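Local coordinates for nucleoporin NUP159 (Saccharomyces cerevisiae, PDB 1XIP), which serves as a component of the nuclear pore complex, its N-terminal beta-propeller domain tethering the helicase Dbp5 to the pore during mRNA export, at residues Lys49-Ala54 / Val62-Leu67; Gly23-Leu28 / Arg69-Ser74; Leu363-Ile368 / Leu375-Leu380; Val93-Asp98 / Leu111-Leu116; Ala107-Asp112 / Phe119-Ser124. One frame throughout, in Å; residues are numbered along the deposited sequence.

Contact 1: residues Lys49-Ala54 / Val62-Leu67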
# COMPACT_ATOMS: atom_id res chain seq x y z
N LYS A 49 -6.87 -5.94 19.19
CA LYS A 49 -7.43 -4.89 20.03
C LYS A 49 -8.85 -4.52 19.60
O LYS A 49 -9.57 -3.85 20.35
CB LYS A 49 -6.54 -3.66 19.97
CG LYS A 49 -5.40 -3.72 20.90
CD LYS A 49 -4.44 -2.59 20.63
CE LYS A 49 -3.12 -2.85 21.31
NZ LYS A 49 -2.24 -3.52 20.32
N SER A 50 -9.25 -4.95 18.41
CA SER A 50 -10.50 -4.51 17.77
C SER A 50 -10.56 -2.98 17.61
O SER A 50 -11.51 -2.34 18.06
CB SER A 50 -11.71 -5.03 18.54
OG SER A 50 -12.78 -5.35 17.65
N LEU A 51 -9.54 -2.40 16.98
CA LEU A 51 -9.47 -0.95 16.79
C LEU A 51 -9.05 -0.61 15.36
O LEU A 51 -8.56 -1.48 14.65
CB LEU A 51 -8.48 -0.31 17.78
CG LEU A 51 -8.68 -0.41 19.29
CD1 LEU A 51 -7.56 0.26 19.97
CD2 LEU A 51 -10.01 0.19 19.78
N PHE A 52 -9.26 0.65 14.96
CA PHE A 52 -8.70 1.20 13.71
C PHE A 52 -8.15 2.60 13.95
O PHE A 52 -8.65 3.34 14.81
CB PHE A 52 -9.74 1.26 12.60
CG PHE A 52 -10.82 2.31 12.83
CD1 PHE A 52 -10.73 3.58 12.23
CD2 PHE A 52 -11.91 2.03 13.65
CE1 PHE A 52 -11.70 4.55 12.46
CE2 PHE A 52 -12.88 2.98 13.87
CZ PHE A 52 -12.77 4.26 13.28
N VAL A 53 -7.09 2.93 13.22
CA VAL A 53 -6.68 4.30 12.99
C VAL A 53 -6.89 4.63 11.53
O VAL A 53 -6.69 3.79 10.64
CB VAL A 53 -5.16 4.54 13.15
CG1 VAL A 53 -4.89 5.58 14.16
CG2 VAL A 53 -4.41 3.28 13.39
N ALA A 54 -7.19 5.90 11.29
CA ALA A 54 -7.40 6.41 9.95
C ALA A 54 -7.09 7.88 10.00
O ALA A 54 -7.25 8.51 11.03
CB ALA A 54 -8.83 6.18 9.52
N VAL A 62 -8.40 7.46 16.12
CA VAL A 62 -8.46 6.07 16.58
C VAL A 62 -9.91 5.76 17.02
O VAL A 62 -10.52 6.58 17.69
CB VAL A 62 -7.48 5.86 17.73
CG1 VAL A 62 -7.57 4.47 18.30
CG2 VAL A 62 -6.09 6.10 17.25
N GLY A 63 -10.45 4.60 16.64
CA GLY A 63 -11.85 4.24 16.97
C GLY A 63 -12.11 2.73 17.13
O GLY A 63 -11.27 1.90 16.79
N GLU A 64 -13.28 2.37 17.64
CA GLU A 64 -13.67 0.97 17.80
C GLU A 64 -14.01 0.31 16.45
O GLU A 64 -14.77 0.87 15.64
CB GLU A 64 -14.87 0.86 18.73
CG GLU A 64 -14.54 0.43 20.16
CD GLU A 64 -14.00 -1.01 20.26
OE1 GLU A 64 -14.29 -1.88 19.36
OE2 GLU A 64 -13.26 -1.27 21.25
N LEU A 65 -13.45 -0.87 16.19
CA LEU A 65 -13.65 -1.57 14.93
C LEU A 65 -15.09 -2.06 14.71
O LEU A 65 -15.65 -1.89 13.63
CB LEU A 65 -12.69 -2.75 14.82
CG LEU A 65 -11.99 -3.18 13.53
CD1 LEU A 65 -11.76 -4.69 13.58
CD2 LEU A 65 -12.71 -2.78 12.26
N GLN A 66 -15.68 -2.69 15.72
CA GLN A 66 -17.08 -3.15 15.61
C GLN A 66 -18.00 -1.99 15.25
O GLN A 66 -18.95 -2.17 14.51
CB GLN A 66 -17.56 -3.82 16.90
CG GLN A 66 -18.90 -4.53 16.79
CD GLN A 66 -18.91 -5.67 15.77
OE1 GLN A 66 -19.68 -5.64 14.80
NE2 GLN A 66 -18.05 -6.67 15.98
N LEU A 67 -17.68 -0.80 15.76
CA LEU A 67 -18.44 0.40 15.50
C LEU A 67 -18.34 0.79 14.03
O LEU A 67 -19.35 1.04 13.38
CB LEU A 67 -17.96 1.55 16.37
CG LEU A 67 -18.96 2.31 17.24
CD1 LEU A 67 -20.28 2.50 16.51
CD2 LEU A 67 -19.19 1.60 18.57
O HOH W 1 -11.98 -3.34 21.84
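The Phe52 ring lies with one face over the backbone of Gly63, whose N stands 4.0 Å above the plane, over the ring centre. At the ring edge sits the next peptide group: Glu64 C is in plane, and Phe52 CE2 comes within 3.3 Å of Glu64 O. Phe52 CG takes the crowded position between the backbone N and the carbonyl carbon (chi1 70°); the CD2-CE2 side of the ring comes up to the Gly63-Glu64 backbone. Gly63 is well suited to this, since a side chain there would run into Phe52 CZ. The same two residues form a hydrogen-bonded antiparallel pair in the hairpin of strands 51-56 and 59-64, part of a four-stranded propeller blade: Gly63 N reaches Phe52 O at 2.9 Å, and Phe52 N returns to Gly63 O. An alanine in place of Phe52 would probably leave the Gly63 peptide without its apolar lid while sparing the backbone bonds. Val53 CG1 packs on Val62 CG2 at 3.4 Å, the two valines side by side. Where the hairpin passes into helix 65-73, Leu65 N donates to Ser50 O, coming from above the carbonyl plane. Glu64 OE1 lies 3.1 Å from that same Ser50 O, acceptor against acceptor. Peptide and aromatic packing thus hold the partly buried hairpin, while a water between Lys49 O and Glu64 OE2, doubtfully short on the glutamate side, may offset part of the repulsion between Glu64 and Ser50 O.

Contact 2: residues Gly23-Leu28 / Arg69-Ser74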
# COMPACT_ATOMS: atom_id res chain seq x y z
N GLY A 23 -20.51 -2.09 2.01
CA GLY A 23 -21.02 -0.72 2.15
C GLY A 23 -19.95 0.38 2.07
O GLY A 23 -18.74 0.10 2.01
N GLN A 24 -20.42 1.63 2.08
CA GLN A 24 -19.55 2.79 1.88
C GLN A 24 -20.13 4.04 2.50
O GLN A 24 -21.30 4.34 2.31
CB GLN A 24 -19.38 3.03 0.40
CG GLN A 24 -18.30 3.98 0.06
CD GLN A 24 -17.72 3.65 -1.29
OE1 GLN A 24 -16.49 3.44 -1.43
NE2 GLN A 24 -18.59 3.58 -2.32
N LYS A 25 -19.28 4.79 3.21
CA LYS A 25 -19.68 6.03 3.86
C LYS A 25 -18.47 6.95 4.05
O LYS A 25 -17.32 6.48 4.22
CB LYS A 25 -20.35 5.75 5.20
CG LYS A 25 -21.88 5.64 5.10
CD LYS A 25 -22.52 4.97 6.30
CE LYS A 25 -23.68 4.09 5.88
NZ LYS A 25 -24.63 3.88 7.00
N GLN A 26 -18.72 8.27 4.00
CA GLN A 26 -17.70 9.23 4.35
C GLN A 26 -17.58 9.22 5.84
O GLN A 26 -18.55 9.47 6.54
CB GLN A 26 -18.04 10.63 3.88
CG GLN A 26 -16.94 11.63 4.26
CD GLN A 26 -16.99 12.91 3.47
OE1 GLN A 26 -18.04 13.50 3.32
NE2 GLN A 26 -15.85 13.34 2.96
N ILE A 27 -16.39 8.90 6.34
CA ILE A 27 -16.16 8.85 7.77
C ILE A 27 -15.19 9.93 8.21
O ILE A 27 -15.03 10.16 9.43
CB ILE A 27 -15.66 7.45 8.21
CG1 ILE A 27 -14.30 7.14 7.58
CG2 ILE A 27 -16.74 6.37 7.92
CD1 ILE A 27 -13.44 6.20 8.40
N LEU A 28 -14.55 10.59 7.25
CA LEU A 28 -13.57 11.63 7.55
C LEU A 28 -13.60 12.72 6.50
O LEU A 28 -14.12 12.50 5.43
CB LEU A 28 -12.17 11.01 7.64
CG LEU A 28 -11.86 10.08 8.80
CD1 LEU A 28 -10.50 9.39 8.56
CD2 LEU A 28 -11.83 10.88 10.07
N ARG A 69 -17.47 -1.08 11.47
CA ARG A 69 -18.15 -2.09 10.69
C ARG A 69 -19.65 -1.80 10.65
O ARG A 69 -20.23 -1.69 9.57
CB ARG A 69 -17.87 -3.49 11.24
CG ARG A 69 -18.16 -4.59 10.24
CD ARG A 69 -19.25 -5.54 10.70
NE ARG A 69 -19.91 -6.29 9.61
CZ ARG A 69 -19.65 -7.57 9.31
NH1 ARG A 69 -18.72 -8.25 9.99
NH2 ARG A 69 -20.32 -8.17 8.32
N ASP A 70 -20.26 -1.63 11.82
CA ASP A 70 -21.69 -1.45 11.96
C ASP A 70 -22.19 -0.15 11.34
O ASP A 70 -23.30 -0.10 10.79
CB ASP A 70 -22.07 -1.47 13.44
CG ASP A 70 -22.06 -2.86 14.03
OD1 ASP A 70 -21.76 -3.83 13.30
OD2 ASP A 70 -22.32 -3.09 15.24
N HIS A 71 -21.38 0.90 11.44
CA HIS A 71 -21.69 2.18 10.83
C HIS A 71 -21.78 2.05 9.30
O HIS A 71 -22.69 2.59 8.67
CB HIS A 71 -20.64 3.24 11.22
CG HIS A 71 -20.86 4.57 10.56
ND1 HIS A 71 -21.96 5.37 10.83
CD2 HIS A 71 -20.13 5.24 9.64
CE1 HIS A 71 -21.89 6.47 10.10
NE2 HIS A 71 -20.78 6.41 9.37
N ILE A 72 -20.83 1.32 8.72
CA ILE A 72 -20.75 1.18 7.28
C ILE A 72 -21.83 0.24 6.72
O ILE A 72 -22.42 0.52 5.68
CB ILE A 72 -19.35 0.68 6.88
CG1 ILE A 72 -18.26 1.68 7.29
CG2 ILE A 72 -19.30 0.30 5.42
CD1 ILE A 72 -18.17 2.92 6.44
N THR A 73 -22.08 -0.86 7.41
CA THR A 73 -22.96 -1.90 6.89
C THR A 73 -24.45 -1.72 7.22
O THR A 73 -25.32 -2.12 6.44
CB THR A 73 -22.45 -3.32 7.29
OG1 THR A 73 -22.27 -3.41 8.71
CG2 THR A 73 -21.06 -3.53 6.75
N SER A 74 -24.75 -1.13 8.37
CA SER A 74 -26.13 -0.75 8.70
C SER A 74 -26.30 0.77 8.57
O SER A 74 -25.36 1.49 8.23
CB SER A 74 -26.52 -1.26 10.10
OG SER A 74 -25.96 -0.45 11.13
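Lys25 reaches from strand 18-26 to the far end of helix 65-73, and nearly every carbon on the way has a partner. Its CB rests against Ile72 CD1 at 3.8 Å. CD lies over one face of the His71 imidazole, 3.8 Å above the plane and shifted toward the rim, a CH-pi contact. CE passes His71 O at 3.3 Å, and NZ ends between two main-chain oxygens, bonded to His71 O at 2.9 Å and to Ser74 O at 2.8 Å. A salt bridge to Asp75 gives the ammonium group a third, charged mate. His71 CG stands anti to the backbone N (chi1 177°), and the end of the ring comes nearer the strand; its ND1 is bonded to Thr77 O, which probably limits the turning of the ring. Ile27 CG2 meets the ring near its edge at His71 CD2 and also touches Ile72 CD1. Nearer the start of the strand segment, Ile72 CG2 packs 3.4 Å from Gly23 C, where any side chain on the glycine would collide with Ile72 O. Helix and strand run at 103° to each other. The positive tip of Lys25 thus meets carbonyls at the C-terminal end of helix 65-73, a placement of charge probably favourable to the helix dipole, and it ties this helix to an edge strand of a four-stranded propeller blade.

Contact 3: residues Leu363-Ile368 / Leu375-Leu380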
# COMPACT_ATOMS: atom_id res chain seq x y z
N LEU A 363 -15.44 -15.03 5.49
CA LEU A 363 -14.55 -14.28 4.61
C LEU A 363 -13.82 -13.10 5.29
O LEU A 363 -14.38 -12.46 6.18
CB LEU A 363 -15.34 -13.78 3.38
CG LEU A 363 -16.84 -13.37 3.50
CD1 LEU A 363 -17.01 -12.16 4.43
CD2 LEU A 363 -17.47 -13.09 2.13
N PRO A 364 -12.58 -12.83 4.85
CA PRO A 364 -11.84 -11.68 5.35
C PRO A 364 -12.40 -10.40 4.72
O PRO A 364 -12.93 -10.43 3.60
CB PRO A 364 -10.41 -11.92 4.85
CG PRO A 364 -10.40 -13.34 4.30
CD PRO A 364 -11.80 -13.63 3.89
N LEU A 365 -12.30 -9.28 5.44
CA LEU A 365 -12.90 -8.04 4.99
C LEU A 365 -11.80 -7.06 4.70
O LEU A 365 -10.93 -6.86 5.53
CB LEU A 365 -13.87 -7.50 6.05
CG LEU A 365 -15.08 -8.35 6.44
CD1 LEU A 365 -16.01 -7.58 7.39
CD2 LEU A 365 -15.87 -8.85 5.24
N VAL A 366 -11.83 -6.49 3.51
CA VAL A 366 -10.89 -5.47 3.11
C VAL A 366 -11.54 -4.09 3.26
O VAL A 366 -12.56 -3.80 2.60
CB VAL A 366 -10.42 -5.67 1.64
CG1 VAL A 366 -9.34 -4.68 1.27
CG2 VAL A 366 -9.94 -7.11 1.41
N TYR A 367 -10.98 -3.27 4.13
CA TYR A 367 -11.41 -1.88 4.29
C TYR A 367 -10.52 -1.02 3.42
O TYR A 367 -9.26 -1.16 3.47
CB TYR A 367 -11.23 -1.42 5.73
CG TYR A 367 -12.19 -2.01 6.73
CD1 TYR A 367 -12.58 -3.36 6.69
CD2 TYR A 367 -12.70 -1.21 7.76
CE1 TYR A 367 -13.44 -3.88 7.64
CE2 TYR A 367 -13.55 -1.74 8.71
CZ TYR A 367 -13.92 -3.06 8.65
OH TYR A 367 -14.78 -3.55 9.62
N ILE A 368 -11.14 -0.14 2.63
CA ILE A 368 -10.42 0.76 1.72
C ILE A 368 -10.84 2.21 1.96
O ILE A 368 -12.05 2.51 1.96
CB ILE A 368 -10.67 0.36 0.23
CG1 ILE A 368 -10.34 -1.14 -0.01
CG2 ILE A 368 -9.90 1.27 -0.72
CD1 ILE A 368 -10.57 -1.64 -1.42
N LEU A 375 -14.94 5.46 3.23
CA LEU A 375 -14.44 4.12 3.51
C LEU A 375 -15.38 3.09 2.94
O LEU A 375 -16.59 3.17 3.12
CB LEU A 375 -14.26 3.90 5.03
CG LEU A 375 -13.50 2.59 5.39
CD1 LEU A 375 -12.41 2.86 6.34
CD2 LEU A 375 -14.39 1.52 5.93
N GLN A 376 -14.80 2.11 2.29
CA GLN A 376 -15.53 1.03 1.66
C GLN A 376 -15.16 -0.30 2.34
O GLN A 376 -13.97 -0.55 2.63
CB GLN A 376 -15.13 1.00 0.21
CG GLN A 376 -15.81 -0.03 -0.61
CD GLN A 376 -15.27 -0.10 -2.04
OE1 GLN A 376 -14.31 0.62 -2.40
NE2 GLN A 376 -15.88 -0.97 -2.86
N ILE A 377 -16.16 -1.14 2.61
CA ILE A 377 -15.89 -2.50 3.08
C ILE A 377 -16.28 -3.51 2.02
O ILE A 377 -17.41 -3.49 1.51
CB ILE A 377 -16.62 -2.84 4.41
CG1 ILE A 377 -16.14 -1.94 5.55
CG2 ILE A 377 -16.39 -4.32 4.77
CD1 ILE A 377 -16.82 -2.24 6.88
N VAL A 378 -15.35 -4.40 1.70
CA VAL A 378 -15.52 -5.37 0.63
C VAL A 378 -15.13 -6.77 1.14
O VAL A 378 -13.99 -7.01 1.56
CB VAL A 378 -14.69 -4.94 -0.62
CG1 VAL A 378 -14.75 -5.96 -1.66
CG2 VAL A 378 -15.21 -3.65 -1.20
N GLY A 379 -16.08 -7.69 1.15
CA GLY A 379 -15.78 -9.05 1.54
C GLY A 379 -15.29 -9.86 0.36
O GLY A 379 -15.98 -9.95 -0.65
N LEU A 380 -14.10 -10.45 0.46
CA LEU A 380 -13.62 -11.33 -0.60
C LEU A 380 -13.98 -12.76 -0.27
O LEU A 380 -13.59 -13.28 0.77
CB LEU A 380 -12.10 -11.20 -0.83
CG LEU A 380 -11.48 -12.19 -1.84
CD1 LEU A 380 -11.98 -12.00 -3.29
CD2 LEU A 380 -9.94 -12.16 -1.78
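Tyr367 and Ile377 form the tight part of a beta hairpin within a propeller blade, strands 365-370 and 374-381 running antiparallel at 162°. Both side chains leave the same face of the sheet side by side, CG of Tyr367 and CG1 of Ile377 each anti to its carbonyl carbon (chi1 -72° and -63°). Ile377 CG1 stands 3.8 Å above the ring plane, over its centre, and Ile377 CD1 follows outward to Tyr367 CZ at 3.5 Å. Leu375 CD2 approaches Tyr367 CD2 obliquely at 3.7 Å. The phenol hydroxyl is bonded to Asp343, and helix 65-73 touches the tyrosine side chain through Leu65, Leu68 and Arg69. An alanine at Tyr367 would probably open a gap beside Ile377 and leave Asp343 without its hydroxyl partner. Across this half the backbone bonds are short, as with Gln376 N to Ile368 O at 2.8 Å. The other end is slacker. Leu363, exposed and just after a segment absent from the model, brings CB to Leu380 O, and the bond from Leu380 N to Pro364 O is weak at 3.4 Å. Between the two regimes Gly379 has no side chain to fend off its neighbour, and Leu365 CD2 settles onto Gly379 CA at 3.7 Å.

Contact 4: residues Val93-Asp98 / Leu111-Leu116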
# COMPACT_ATOMS: atom_id res chain seq x y z
N VAL A 93 0.14 5.50 9.25
CA VAL A 93 -0.65 5.27 10.44
C VAL A 93 -0.58 3.76 10.68
O VAL A 93 -0.62 2.99 9.71
CB VAL A 93 -2.08 5.79 10.18
CG1 VAL A 93 -3.13 4.67 10.16
CG2 VAL A 93 -2.43 6.93 11.10
N CYS A 94 -0.43 3.34 11.93
CA CYS A 94 -0.27 1.91 12.23
C CYS A 94 -0.17 1.54 13.70
O CYS A 94 0.40 2.30 14.49
CB CYS A 94 0.92 1.34 11.46
SG CYS A 94 2.44 1.17 12.40
N PHE A 95 -0.68 0.36 14.07
CA PHE A 95 -0.58 -0.13 15.44
C PHE A 95 0.73 -0.84 15.67
O PHE A 95 1.20 -1.56 14.80
CB PHE A 95 -1.73 -1.08 15.78
CG PHE A 95 -3.09 -0.43 15.75
CD1 PHE A 95 -3.87 -0.47 14.59
CD2 PHE A 95 -3.58 0.21 16.86
CE1 PHE A 95 -5.12 0.12 14.56
CE2 PHE A 95 -4.82 0.81 16.84
CZ PHE A 95 -5.60 0.76 15.68
N HIS A 96 1.31 -0.63 16.85
CA HIS A 96 2.57 -1.26 17.22
C HIS A 96 2.60 -1.47 18.73
O HIS A 96 2.69 -0.52 19.49
CB HIS A 96 3.76 -0.38 16.81
CG HIS A 96 5.09 -0.91 17.27
ND1 HIS A 96 5.81 -0.33 18.30
CD2 HIS A 96 5.84 -1.96 16.83
CE1 HIS A 96 6.94 -1.00 18.48
NE2 HIS A 96 6.98 -1.99 17.60
N GLY A 97 2.53 -2.72 19.17
CA GLY A 97 2.45 -2.98 20.59
C GLY A 97 1.23 -2.27 21.14
O GLY A 97 0.15 -2.36 20.56
N ASP A 98 1.40 -1.52 22.22
CA ASP A 98 0.27 -0.78 22.78
C ASP A 98 0.24 0.70 22.35
O ASP A 98 -0.24 1.55 23.08
CB ASP A 98 0.26 -0.92 24.30
CG ASP A 98 -0.38 -2.24 24.75
OD1 ASP A 98 0.28 -3.31 24.64
OD2 ASP A 98 -1.54 -2.30 25.24
N LEU A 111 1.05 7.69 19.83
CA LEU A 111 -0.06 7.82 20.78
C LEU A 111 -0.14 6.58 21.67
O LEU A 111 -0.15 5.46 21.18
CB LEU A 111 -1.38 8.07 20.06
CG LEU A 111 -2.66 7.85 20.85
CD1 LEU A 111 -2.97 9.06 21.71
CD2 LEU A 111 -3.80 7.55 19.91
N ASP A 112 -0.20 6.80 22.96
CA ASP A 112 -0.21 5.71 23.91
C ASP A 112 -1.65 5.24 24.04
O ASP A 112 -2.52 6.02 24.36
CB ASP A 112 0.31 6.24 25.24
CG ASP A 112 0.67 5.14 26.22
OD1 ASP A 112 0.26 3.96 26.03
OD2 ASP A 112 1.37 5.38 27.23
N LEU A 113 -1.90 3.96 23.77
CA LEU A 113 -3.28 3.49 23.65
C LEU A 113 -3.92 3.27 24.99
O LEU A 113 -5.13 3.09 25.08
CB LEU A 113 -3.37 2.21 22.81
CG LEU A 113 -3.29 2.37 21.29
CD1 LEU A 113 -2.92 1.04 20.68
CD2 LEU A 113 -4.60 2.87 20.70
N GLU A 114 -3.10 3.28 26.04
CA GLU A 114 -3.61 3.12 27.40
C GLU A 114 -3.66 4.44 28.19
O GLU A 114 -4.32 4.51 29.23
CB GLU A 114 -2.84 2.04 28.14
CG GLU A 114 -3.51 0.67 28.06
CD GLU A 114 -2.56 -0.49 28.32
OE1 GLU A 114 -1.95 -0.55 29.43
OE2 GLU A 114 -2.42 -1.35 27.43
N GLU A 115 -2.96 5.46 27.70
CA GLU A 115 -3.12 6.82 28.21
C GLU A 115 -3.21 7.79 27.04
O GLU A 115 -2.23 8.46 26.69
CB GLU A 115 -1.98 7.20 29.16
CG GLU A 115 -2.42 8.11 30.31
CD GLU A 115 -1.25 8.65 31.14
OE1 GLU A 115 -0.13 8.80 30.57
OE2 GLU A 115 -1.45 8.93 32.36
N LEU A 116 -4.41 7.88 26.46
CA LEU A 116 -4.63 8.63 25.22
C LEU A 116 -4.30 10.12 25.29
O LEU A 116 -4.35 10.83 24.28
CB LEU A 116 -6.06 8.42 24.72
CG LEU A 116 -6.40 7.03 24.18
CD1 LEU A 116 -7.91 6.79 24.20
CD2 LEU A 116 -5.83 6.77 22.79
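With CG anti to the carbonyl carbon in both Phe95 (chi1 -64°) and Leu113 (chi1 -78°), the two side chains cross at about a right angle; Leu113 leaves its backbone toward the other segment, whereas only the end of Phe95 comes nearer. Leu113 CD1 arrives at the edge of the Phe95 ring, in its plane, 4.0 Å from Phe95 CD2. The leucine also leans on the turn that follows the strand: its CB lies 3.2 Å from Asp98 O, and its CD1 is 3.6 Å from Asp98 C. That same carbonyl receives the one hydrogen bond between the segments, Leu113 N to Asp98 O at 3.0 Å. Both apolar side chains rest on Leu51 and Val100 as well, and Lys49, in a loop of the adjoining blade, is bonded to Gly97 O, so the turn has a further partner. Farther out, Asp98 and Glu114 bring their carboxylates together with planes at 90°. The 2.5 Å between Asp98 OD2 and Glu114 OE2 is doubtfully short for two exposed acids. Asp112 OD1 also takes a weak bond from Glu114 N. The contact therefore changes character outward: one backbone bond and a small apolar patch join the end of strand 90-96 and its turn to the turn after strand 107-112, while the acidic pair at the rim would, if truly this close, probably repel or have a raised pKa.

Contact 5: residues Ala107-Asp112 / Phe119-Ser124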
# COMPACT_ATOMS: atom_id res chain seq x y z
N ALA A 107 7.91 14.39 10.47
CA ALA A 107 8.06 13.85 11.82
C ALA A 107 7.21 12.61 12.08
O ALA A 107 6.21 12.39 11.42
CB ALA A 107 7.75 14.95 12.86
N LEU A 108 7.64 11.81 13.06
CA LEU A 108 6.95 10.60 13.49
C LEU A 108 6.38 10.82 14.89
O LEU A 108 7.03 11.44 15.73
CB LEU A 108 7.97 9.46 13.56
CG LEU A 108 7.64 7.97 13.39
CD1 LEU A 108 8.41 7.14 14.43
CD2 LEU A 108 6.16 7.64 13.43
N TYR A 109 5.17 10.31 15.14
CA TYR A 109 4.49 10.54 16.43
C TYR A 109 3.95 9.26 17.00
O TYR A 109 3.62 8.33 16.26
CB TYR A 109 3.32 11.53 16.29
CG TYR A 109 3.72 12.85 15.72
CD1 TYR A 109 4.37 13.80 16.51
CD2 TYR A 109 3.48 13.15 14.38
CE1 TYR A 109 4.76 15.02 15.99
CE2 TYR A 109 3.87 14.38 13.84
CZ TYR A 109 4.51 15.30 14.66
OH TYR A 109 4.90 16.51 14.15
N SER A 110 3.83 9.23 18.33
CA SER A 110 3.32 8.09 19.08
C SER A 110 2.12 8.47 19.93
O SER A 110 2.18 9.44 20.69
CB SER A 110 4.39 7.58 20.01
OG SER A 110 4.65 6.22 19.76
N LEU A 111 1.05 7.69 19.83
CA LEU A 111 -0.06 7.82 20.78
C LEU A 111 -0.14 6.58 21.67
O LEU A 111 -0.15 5.46 21.18
CB LEU A 111 -1.38 8.07 20.06
CG LEU A 111 -2.66 7.85 20.85
CD1 LEU A 111 -2.97 9.06 21.71
CD2 LEU A 111 -3.80 7.55 19.91
N ASP A 112 -0.20 6.80 22.96
CA ASP A 112 -0.21 5.71 23.91
C ASP A 112 -1.65 5.24 24.04
O ASP A 112 -2.52 6.02 24.36
CB ASP A 112 0.31 6.24 25.24
CG ASP A 112 0.67 5.14 26.22
OD1 ASP A 112 0.26 3.96 26.03
OD2 ASP A 112 1.37 5.38 27.23
N PHE A 119 0.46 12.24 23.37
CA PHE A 119 0.78 12.26 21.96
C PHE A 119 2.18 12.82 21.77
O PHE A 119 2.38 14.04 21.67
CB PHE A 119 -0.26 13.08 21.19
CG PHE A 119 -0.13 12.95 19.70
CD1 PHE A 119 -0.60 11.82 19.05
CD2 PHE A 119 0.49 13.96 18.95
CE1 PHE A 119 -0.47 11.70 17.67
CE2 PHE A 119 0.62 13.85 17.59
CZ PHE A 119 0.14 12.72 16.94
N ARG A 120 3.16 11.92 21.71
CA ARG A 120 4.56 12.30 21.73
C ARG A 120 5.16 12.39 20.34
O ARG A 120 4.74 11.70 19.42
CB ARG A 120 5.35 11.29 22.55
CG ARG A 120 5.29 11.54 24.05
CD ARG A 120 6.09 10.55 24.89
NE ARG A 120 6.69 11.18 26.08
CZ ARG A 120 8.00 11.28 26.31
NH1 ARG A 120 8.89 10.82 25.44
NH2 ARG A 120 8.43 11.87 27.42
N THR A 121 6.15 13.27 20.20
CA THR A 121 7.01 13.28 19.02
C THR A 121 8.02 12.17 19.23
O THR A 121 8.64 12.10 20.29
CB THR A 121 7.73 14.66 18.89
OG1 THR A 121 6.76 15.68 18.59
CG2 THR A 121 8.65 14.68 17.66
N VAL A 122 8.17 11.28 18.26
CA VAL A 122 9.20 10.27 18.36
C VAL A 122 10.49 10.82 17.78
O VAL A 122 11.54 10.77 18.42
CB VAL A 122 8.84 8.96 17.65
CG1 VAL A 122 9.94 7.91 17.84
CG2 VAL A 122 7.50 8.43 18.17
N THR A 123 10.40 11.36 16.58
CA THR A 123 11.56 11.97 15.95
C THR A 123 11.18 12.88 14.78
O THR A 123 10.03 12.88 14.33
CB THR A 123 12.60 10.88 15.53
OG1 THR A 123 13.87 11.50 15.30
CG2 THR A 123 12.25 10.24 14.18
N SER A 124 12.15 13.68 14.34
CA SER A 124 12.06 14.44 13.11
C SER A 124 13.04 13.85 12.10
O SER A 124 13.99 13.16 12.46
CB SER A 124 12.40 15.90 13.38
OG SER A 124 11.29 16.58 13.91
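A classic beta bulge marks this hairpin of strands 107-112 and 119-124, with Val122 and Thr123 both facing Leu108. Leu108 N donates to Thr123 O at 2.9 Å, while Leu108 O takes a bond from Val122 N at 2.8 Å and a weak one from Thr123 N. The extra residue turns Val122 toward the partner strand. Its CB packs 3.7 Å from Leu108 CD1, the two side chains lying side by side; with CG1 anti to the backbone N (chi1 -178°), CG2 is the methyl that reaches Ser110 CB at 3.7 Å. On the other face Tyr109 and Phe119 meet. Their planes are 22° apart, but the rings are slid so far that they barely overlap, with centroids 5.3 Å apart; the closest approach of the two side chains is Phe119 CZ to Tyr109 CB at 3.5 Å. Leu111 CB sits at the edge of the Phe119 ring. Thr121 OG1 lies near the plane of the Tyr109 ring, 3.3 Å from Tyr109 CE1, and Arg120 O, also at that edge, is held by Ser110 N. Trp83 and Lys85 of the adjoining sheet touch Leu111 and Phe119 respectively, so this face looks toward a neighbouring blade. Strand 119-124 is one of the two edge strands of its four-stranded antiparallel sheet, and a bulged hairpin leading to such an edge is in keeping with the outer part of a propeller blade.

In the fold
Contact 3 is the buried member of the set, contacts 1, 2 and 5 are partly buried, and contact 4 lies at the surface. Contacts 1, 3 and 5 are hairpins of three different blades; contact 4 shares strand 107-112 with contact 5 but joins mainly the turns at the strand ends. Helix 65-73 connects contacts 1 and 2, and contact 2 meets contact 3 where strand 18-26 pairs with strand 374-381. That sheet joins a strand from near the start of the chain to three from its end, the usual closure of a propeller ring. Apolar and ring packing dominates the interior, whereas charged tips belong to the helix end and acidic side chains to the exposed turn.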